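Local atomic coordinates of ACT domain protein (Streptococcus pneumoniae, PDB entry 1ZPV), a protein that is of unknown function but forms a homodimer and carries an ACT domain, a fold that in many relatives serves as a small-molecule-binding regulatory module. Residues S37-V40 with F45-M48. Numbering follows the deposited sequence.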
ATOM      1  N   SER C  37       4.309  12.205   3.791  1.00 20.19           N
ATOM      2  CA  SER C  37       3.560  11.348   4.673  1.00 21.28           C
ATOM      3  C   SER C  37       4.478  10.209   5.108  1.00 21.02           C
ATOM      4  O   SER C  37       5.428   9.868   4.408  1.00 19.38           O
ATOM      5  CB  SER C  37       2.317  10.819   3.955  1.00 22.94           C
ATOM      6  OG  SER C  37       1.438  10.112   4.824  1.00 25.70           O
ATOM      7  N   GLN C  38       4.196   9.658   6.277  1.00 20.50           N
ATOM      8  CA  GLN C  38       4.952   8.521   6.816  1.00 21.94           C
ATOM      9  C   GLN C  38       4.014   7.552   7.480  1.00 22.37           C
ATOM     10  O   GLN C  38       2.977   7.957   8.021  1.00 21.56           O
ATOM     11  CB  GLN C  38       5.989   8.944   7.851  1.00 20.34           C
ATOM     12  CG  GLN C  38       6.849  10.128   7.474  1.00 24.13           C
ATOM     13  CD  GLN C  38       6.245  11.475   7.886  1.00 27.36           C
ATOM     14  OE1 GLN C  38       5.803  12.260   7.028  1.00 26.42           O
ATOM     15  NE2 GLN C  38       6.250  11.760   9.205  1.00 27.20           N
ATOM     16  N   THR C  39       4.386   6.266   7.443  1.00 23.28           N
ATOM     17  CA  THR C  39       3.639   5.237   8.153  1.00 24.70           C
ATOM     18  C   THR C  39       4.535   4.079   8.489  1.00 22.80           C
ATOM     19  O   THR C  39       5.390   3.685   7.679  1.00 21.70           O
ATOM     20  CB  THR C  39       2.494   4.578   7.350  1.00 26.01           C
ATOM     21  OG1 THR C  39       2.028   5.432   6.304  1.00 31.82           O
ATOM     22  CG2 THR C  39       1.339   4.235   8.335  1.00 27.54           C
ATOM     23  N   VAL C  40       4.306   3.514   9.668  1.00 22.80           N
ATOM     24  CA  VAL C  40       4.733   2.129   9.942  1.00 21.78           C
ATOM     25  C   VAL C  40       3.792   1.207   9.106  1.00 22.26           C
ATOM     26  O   VAL C  40       2.568   1.446   9.024  1.00 21.57           O
ATOM     27  CB  VAL C  40       4.716   1.797  11.483  1.00 22.21           C
ATOM     28  CG1 VAL C  40       5.234   0.356  11.755  1.00 22.91           C
ATOM     29  CG2 VAL C  40       5.568   2.777  12.231  1.00 23.67           C
ATOM     30  N   PHE C  45       9.261   0.965   8.366  1.00 19.53           N
ATOM     31  CA  PHE C  45       8.955   2.373   8.401  1.00 20.07           C
ATOM     32  C   PHE C  45       8.949   2.841   6.966  1.00 19.56           C
ATOM     33  O   PHE C  45       9.857   2.509   6.204  1.00 20.32           O
ATOM     34  CB  PHE C  45      10.006   3.169   9.195  1.00 20.83           C
ATOM     35  CG  PHE C  45       9.743   4.645   9.173  1.00 22.05           C
ATOM     36  CD1 PHE C  45       8.617   5.165   9.823  1.00 24.91           C
ATOM     37  CD2 PHE C  45      10.577   5.520   8.465  1.00 22.79           C
ATOM     38  CE1 PHE C  45       8.340   6.522   9.788  1.00 24.45           C
ATOM     39  CE2 PHE C  45      10.283   6.934   8.432  1.00 20.51           C
ATOM     40  CZ  PHE C  45       9.179   7.404   9.077  1.00 23.18           C
ATOM     41  N   THR C  46       7.920   3.584   6.579  1.00 19.17           N
ATOM     42  CA  THR C  46       7.805   4.036   5.213  1.00 18.53           C
ATOM     43  C   THR C  46       7.493   5.536   5.156  1.00 19.76           C
ATOM     44  O   THR C  46       6.866   6.083   6.060  1.00 17.96           O
ATOM     45  CB  THR C  46       6.705   3.291   4.462  1.00 19.86           C
ATOM     46  OG1 THR C  46       5.434   3.780   4.894  1.00 20.10           O
ATOM     47  CG2 THR C  46       6.795   1.760   4.710  1.00 18.21           C
HETATM   48  N   MSE C  47       7.995   6.213   4.136  1.00 19.25           N
HETATM   49  CA  MSE C  47       7.535   7.597   3.951  1.00 21.77           C
HETATM   50  C   MSE C  47       7.421   7.836   2.480  1.00 21.45           C
HETATM   51  O   MSE C  47       8.011   7.104   1.673  1.00 21.57           O
HETATM   52  CB  MSE C  47       8.444   8.633   4.645  1.00 22.91           C
HETATM   53  CG  MSE C  47       9.840   8.573   4.282  1.00 27.31           C
HETATM   54 SE   MSE C  47      10.975   9.775   5.336  0.90 35.29          SE
HETATM   55  CE  MSE C  47      10.639  11.251   4.533  1.00 26.25           C
HETATM   56  N   MSE C  48       6.639   8.834   2.129  1.00 22.44           N
HETATM   57  CA  MSE C  48       6.532   9.233   0.749  1.00 24.56           C
HETATM   58  C   MSE C  48       6.498  10.742   0.703  1.00 22.85           C
HETATM   59  O   MSE C  48       5.963  11.386   1.631  1.00 22.37           O
HETATM   60  CB  MSE C  48       5.306   8.590   0.126  1.00 26.55           C
HETATM   61  CG  MSE C  48       5.490   7.082  -0.073  1.00 34.97           C
HETATM   62 SE   MSE C  48       4.092   6.259  -1.107  0.70 51.46          SE
HETATM   63  CE  MSE C  48       4.940   4.749  -1.753  1.00 47.72           C
TER
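T39 and T46 face each other as a hydrogen-bonded pair in the antiparallel beta hairpin formed by strands 32-41 and 44-53, at one edge of the chain's four-stranded ACT-domain sheet. Their side chains run side by side, and the T46 hydroxyl turns back across the pair: with chi1 at 75°, OG1 sits between its own backbone N and carbonyl carbon, from where it donates to T39 O at 2.8 Å. T46 N binds the same oxygen, also at 2.8 Å, but from the opposite face of the carbonyl plane, so that one residue grips T39 O twice. S37 and M48 form the next hydrogen-bonded pair, on the same face as the threonines; there S37, T46 and M48 pack against a second subunit, consistent with this side of the hairpin lying in the homodimer interface.

On the other face, Q38 and F45, diagonal neighbours across the strands, lie side by side and point the same way. F45 CG is anti to the backbone N (chi1 177°), which brings CZ within 3.7 Å of Q38 CB, while the glutamine amide plane is turned 61° from the ring. Helix 18-28 packs over F45 and M47, I18 touching both. Selenomethionine M47 leads its selenium away from residues 37-40, its side chain still touching I36, and leaves its base beside the glutamine, M47 CB lying 3.6 Å from Q38 CG.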